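Adhesion and penetration protein autotransporter (Haemophilus influenzae, PDB 3SYJ) promotes adherence to and invasion of host cells, self-associates in bacterial aggregation and is probably a serine protease that is carried to the cell surface as an autotransporter passenger. Local coordinates at residues H176-G188 / G197-I211. Sequence-based numbering, arbitrary orientation.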
loop_
_atom_site.group_PDB
_atom_site.type_symbol
_atom_site.label_atom_id
_atom_site.label_comp_id
_atom_site.label_asym_id
_atom_site.label_seq_id
_atom_site.Cartn_x
_atom_site.Cartn_y
_atom_site.Cartn_z
ATOM N N HIS A 176 18.128 16.417 62.878
ATOM C CA HIS A 176 16.928 15.699 62.457
ATOM C C HIS A 176 16.922 15.529 60.945
ATOM O O HIS A 176 16.590 14.467 60.439
ATOM C CB HIS A 176 15.660 16.443 62.877
ATOM C CG HIS A 176 15.322 16.312 64.329
ATOM N ND1 HIS A 176 14.046 16.036 64.774
ATOM C CD2 HIS A 176 16.089 16.434 65.439
ATOM C CE1 HIS A 176 14.042 15.989 66.095
ATOM N NE2 HIS A 176 15.270 16.225 66.522
ATOM N N TYR A 177 17.267 16.595 60.227
ATOM C CA TYR A 177 17.328 16.556 58.771
ATOM C C TYR A 177 18.182 17.697 58.202
ATOM O O TYR A 177 18.618 18.598 58.930
ATOM C CB TYR A 177 15.919 16.578 58.163
ATOM C CG TYR A 177 15.101 17.783 58.594
ATOM C CD1 TYR A 177 15.249 19.010 57.959
ATOM C CD2 TYR A 177 14.205 17.693 59.647
ATOM C CE1 TYR A 177 14.521 20.117 58.359
ATOM C CE2 TYR A 177 13.476 18.779 60.054
ATOM C CZ TYR A 177 13.636 19.990 59.408
ATOM O OH TYR A 177 12.902 21.072 59.828
ATOM N N LEU A 178 18.423 17.641 56.896
ATOM C CA LEU A 178 19.269 18.620 56.229
ATOM C C LEU A 178 18.450 19.756 55.635
ATOM O O LEU A 178 17.360 19.535 55.116
ATOM C CB LEU A 178 20.063 17.947 55.109
ATOM C CG LEU A 178 21.058 16.863 55.530
ATOM C CD1 LEU A 178 21.442 16.040 54.325
ATOM C CD2 LEU A 178 22.290 17.469 56.199
ATOM N N THR A 179 18.980 20.971 55.715
ATOM C CA THR A 179 18.454 22.088 54.938
ATOM C C THR A 179 19.633 22.764 54.277
ATOM O O THR A 179 20.760 22.654 54.759
ATOM C CB THR A 179 17.710 23.129 55.795
ATOM O OG1 THR A 179 18.571 23.608 56.836
ATOM C CG2 THR A 179 16.462 22.524 56.403
ATOM N N ALA A 180 19.382 23.471 53.180
ATOM C CA ALA A 180 20.468 24.049 52.405
ATOM C C ALA A 180 19.974 25.166 51.493
ATOM O O ALA A 180 18.778 25.376 51.349
ATOM C CB ALA A 180 21.163 22.966 51.591
ATOM N N GLY A 181 20.906 25.879 50.874
ATOM C CA GLY A 181 20.573 26.930 49.922
ATOM C C GLY A 181 21.875 27.604 49.555
ATOM O O GLY A 181 22.933 27.109 49.933
ATOM N N ASN A 182 21.837 28.713 48.832
ATOM C CA ASN A 182 23.071 29.481 48.674
ATOM C C ASN A 182 23.437 30.151 49.999
ATOM O O ASN A 182 22.597 30.253 50.896
ATOM C CB ASN A 182 23.009 30.483 47.515
ATOM C CG ASN A 182 21.874 31.478 47.646
ATOM O OD1 ASN A 182 20.762 31.233 47.184
ATOM N ND2 ASN A 182 22.161 32.628 48.250
ATOM N N THR A 183 24.687 30.572 50.150
ATOM C CA THR A 183 25.087 31.248 51.382
ATOM C C THR A 183 24.610 32.695 51.380
ATOM O O THR A 183 24.175 33.218 50.350
ATOM C CB THR A 183 26.611 31.251 51.569
ATOM O OG1 THR A 183 27.221 32.099 50.584
ATOM C CG2 THR A 183 27.155 29.845 51.435
ATOM N N HIS A 184 24.702 33.341 52.533
ATOM C CA HIS A 184 24.448 34.771 52.610
ATOM C C HIS A 184 25.562 35.518 51.893
ATOM O O HIS A 184 26.500 34.904 51.371
ATOM C CB HIS A 184 24.337 35.229 54.067
ATOM C CG HIS A 184 22.977 35.023 54.657
ATOM N ND1 HIS A 184 21.921 35.873 54.401
ATOM C CD2 HIS A 184 22.491 34.054 55.468
ATOM C CE1 HIS A 184 20.846 35.440 55.037
ATOM N NE2 HIS A 184 21.166 34.339 55.691
ATOM N N ASN A 185 25.455 36.842 51.874
ATOM C CA ASN A 185 26.428 37.698 51.205
ATOM C C ASN A 185 27.773 37.717 51.908
ATOM O O ASN A 185 27.867 37.459 53.110
ATOM C CB ASN A 185 25.910 39.130 51.135
ATOM C CG ASN A 185 24.689 39.267 50.256
ATOM O OD1 ASN A 185 24.490 38.500 49.317
ATOM N ND2 ASN A 185 23.871 40.263 50.547
ATOM N N GLN A 186 28.804 38.052 51.139
ATOM C CA GLN A 186 30.159 38.212 51.646
ATOM C C GLN A 186 30.228 39.356 52.655
ATOM O O GLN A 186 29.791 40.471 52.375
ATOM C CB GLN A 186 31.114 38.471 50.482
ATOM C CG GLN A 186 32.549 38.717 50.893
ATOM C CD GLN A 186 33.204 37.497 51.514
ATOM O OE1 GLN A 186 33.260 37.374 52.739
ATOM N NE2 GLN A 186 33.707 36.588 50.675
ATOM N N ARG A 187 30.795 39.081 53.822
ATOM C CA ARG A 187 30.708 40.011 54.934
ATOM C C ARG A 187 32.008 40.084 55.734
ATOM O O ARG A 187 31.984 40.086 56.967
ATOM C CB ARG A 187 29.578 39.570 55.870
ATOM C CG ARG A 187 28.854 40.688 56.581
ATOM C CD ARG A 187 27.638 41.128 55.783
ATOM N NE ARG A 187 26.488 41.531 56.606
ATOM C CZ ARG A 187 26.186 41.058 57.819
ATOM N NH1 ARG A 187 26.940 40.135 58.407
ATOM N NH2 ARG A 187 25.108 41.511 58.452
ATOM N N GLY A 188 33.144 40.134 55.053
ATOM C CA GLY A 188 34.402 40.261 55.765
ATOM C C GLY A 188 35.172 38.961 55.909
ATOM O O GLY A 188 34.629 37.933 56.336
ATOM N N GLY A 197 26.807 36.659 55.864
ATOM C CA GLY A 197 25.661 37.097 56.636
ATOM C C GLY A 197 24.798 38.080 55.887
ATOM O O GLY A 197 25.211 38.660 54.891
ATOM N N GLY A 198 23.579 38.263 56.371
ATOM C CA GLY A 198 22.646 39.168 55.734
ATOM C C GLY A 198 21.222 38.867 56.138
ATOM O O GLY A 198 20.971 38.257 57.173
ATOM N N ASP A 199 20.286 39.279 55.298
ATOM C CA ASP A 199 18.877 39.216 55.636
ATOM C C ASP A 199 18.219 38.048 54.909
ATOM O O ASP A 199 18.142 38.038 53.682
ATOM C CB ASP A 199 18.224 40.542 55.249
ATOM C CG ASP A 199 16.741 40.580 55.555
ATOM O OD1 ASP A 199 16.201 39.577 56.068
ATOM O OD2 ASP A 199 16.117 41.628 55.276
ATOM N N VAL A 200 17.743 37.065 55.664
ATOM C CA VAL A 200 17.185 35.858 55.062
ATOM C C VAL A 200 15.921 36.161 54.264
ATOM O O VAL A 200 15.576 35.434 53.327
ATOM C CB VAL A 200 16.902 34.759 56.119
ATOM C CG1 VAL A 200 15.667 35.085 56.920
ATOM C CG2 VAL A 200 16.741 33.419 55.441
ATOM N N ARG A 201 15.258 37.255 54.620
ATOM C CA ARG A 201 14.026 37.668 53.964
ATOM C C ARG A 201 14.316 38.126 52.541
ATOM O O ARG A 201 13.409 38.250 51.722
ATOM C CB ARG A 201 13.355 38.810 54.745
ATOM C CG ARG A 201 12.935 38.459 56.164
ATOM C CD ARG A 201 12.431 39.687 56.920
ATOM N NE ARG A 201 13.435 40.746 56.981
ATOM C CZ ARG A 201 13.220 41.958 57.485
ATOM N NH1 ARG A 201 12.028 42.277 57.981
ATOM N NH2 ARG A 201 14.197 42.859 57.493
ATOM N N LYS A 202 15.585 38.372 52.247
ATOM C CA LYS A 202 15.943 38.971 50.968
ATOM C C LYS A 202 16.818 38.087 50.090
ATOM O O LYS A 202 17.677 37.354 50.578
ATOM C CB LYS A 202 16.628 40.323 51.196
ATOM C CG LYS A 202 15.722 41.353 51.845
ATOM C CD LYS A 202 16.484 42.607 52.207
ATOM C CE LYS A 202 15.557 43.808 52.287
ATOM N NZ LYS A 202 14.808 44.043 51.001
ATOM N N ALA A 203 16.591 38.174 48.785
ATOM C CA ALA A 203 17.466 37.530 47.823
ATOM C C ALA A 203 18.874 38.119 47.949
ATOM O O ALA A 203 19.040 39.328 48.133
ATOM C CB ALA A 203 16.924 37.703 46.416
ATOM N N GLY A 204 19.885 37.259 47.861
ATOM C CA GLY A 204 21.259 37.693 48.029
ATOM C C GLY A 204 22.092 37.616 46.763
ATOM O O GLY A 204 21.600 37.231 45.697
ATOM N N GLU A 205 23.363 37.986 46.884
ATOM C CA GLU A 205 24.264 38.034 45.740
ATOM C C GLU A 205 24.608 36.628 45.258
ATOM O O GLU A 205 25.081 36.453 44.140
ATOM C CB GLU A 205 25.531 38.834 46.074
ATOM C CG GLU A 205 26.481 38.141 47.033
ATOM C CD GLU A 205 27.293 39.124 47.873
ATOM O OE1 GLU A 205 26.972 40.335 47.858
ATOM O OE2 GLU A 205 28.248 38.687 48.555
ATOM N N TYR A 206 24.348 35.625 46.095
ATOM C CA TYR A 206 24.539 34.235 45.678
ATOM C C TYR A 206 23.239 33.507 45.336
ATOM O O TYR A 206 23.263 32.313 45.029
ATOM C CB TYR A 206 25.344 33.431 46.700
ATOM C CG TYR A 206 26.764 33.917 46.886
ATOM C CD1 TYR A 206 27.692 33.852 45.851
ATOM C CD2 TYR A 206 27.179 34.428 48.105
ATOM C CE1 TYR A 206 28.997 34.296 46.032
ATOM C CE2 TYR A 206 28.468 34.871 48.298
ATOM C CZ TYR A 206 29.378 34.805 47.267
ATOM O OH TYR A 206 30.663 35.259 47.497
ATOM N N GLY A 207 22.114 34.221 45.361
ATOM C CA GLY A 207 20.858 33.641 44.914
ATOM C C GLY A 207 19.665 33.886 45.822
ATOM O O GLY A 207 19.778 34.537 46.858
ATOM N N PRO A 208 18.506 33.347 45.439
ATOM C CA PRO A 208 17.247 33.634 46.131
ATOM C C PRO A 208 17.056 32.833 47.422
ATOM O O PRO A 208 16.078 33.066 48.126
ATOM C CB PRO A 208 16.179 33.203 45.115
ATOM C CG PRO A 208 16.916 32.512 43.979
ATOM C CD PRO A 208 18.344 32.338 44.380
ATOM N N LEU A 209 17.947 31.891 47.721
ATOM C CA LEU A 209 17.744 31.015 48.874
ATOM C C LEU A 209 18.889 31.089 49.869
ATOM O O LEU A 209 19.538 30.084 50.139
ATOM C CB LEU A 209 17.552 29.568 48.412
ATOM C CG LEU A 209 16.339 29.297 47.514
ATOM C CD1 LEU A 209 16.465 27.935 46.846
ATOM C CD2 LEU A 209 15.021 29.400 48.281
ATOM N N PRO A 210 19.148 32.280 50.422
ATOM C CA PRO A 210 20.230 32.374 51.408
ATOM C C PRO A 210 19.840 31.636 52.671
ATOM O O PRO A 210 18.691 31.737 53.101
ATOM C CB PRO A 210 20.313 33.872 51.711
ATOM C CG PRO A 210 19.471 34.549 50.682
ATOM C CD PRO A 210 18.448 33.562 50.246
ATOM N N ILE A 211 20.781 30.912 53.264
ATOM C CA ILE A 211 20.506 30.166 54.486
ATOM C C ILE A 211 21.658 30.294 55.479
ATOM O O ILE A 211 22.829 30.132 55.127
ATOM C CB ILE A 211 20.220 28.683 54.176
ATOM C CG1 ILE A 211 19.712 27.946 55.416
ATOM C CG2 ILE A 211 21.452 28.002 53.589
ATOM C CD1 ILE A 211 19.307 26.516 55.122
HETATM O O HOH W 1 23.640 35.792 48.868
HETATM O O HOH W 2 25.169 31.538 54.639
HETATM O O HOH W 3 28.213 41.972 50.096
#
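Asn185 with Glu205, and Asn182 with Leu209, join residues 176-188 to the irregular loop 197-211 in the S6 peptidase domain at the start of the passenger, a domain of the chymotrypsin-like, double beta-barrel kind. Two strands of an antiparallel sheet are involved, 179-182 beside 151-155 and 186-190 beside 193-196; the loop runs along strand 179-182 and the bend after it, as far as the start of 186-190.

Six hydrogen bonds cross between the segments, one of them weak. Asn185 OD1 accepts Glu205 N at 2.7 Å, nearly straight (172°) and in the carbonyl plane, while the carboxylate returns the grip: Glu205 OE2 takes Gln186 N at 2.7 Å, from above its plane. A chi1 of 71° brings the end of the Glu205 chain, extended beyond CG, beside Asn185 and Gln186 N. Water 1 ties Asn185 OD1 and Thr183 O to Tyr206 N. Further along, Asn182 OD1 receives Leu209 N (2.9 Å), its amide rotation also restrained by a bond from ND2 to Thr183 O, and Asn182 O accepts Ile211 N at 3.1 Å.

Ring and van der Waals contacts form the second group. Pro210 CB sits over one face of the His184 ring, 3.8 Å from its centroid and 18° off the normal, a CH-pi contact; Val200 N lies at the ring's edge. Tyr206 presents its own edge to His184 O. At the far end, Ile211 CD1 lies 3.5 Å from Thr179 OG1, a hydroxyl hydrogen-bonded to Gln159 OE1.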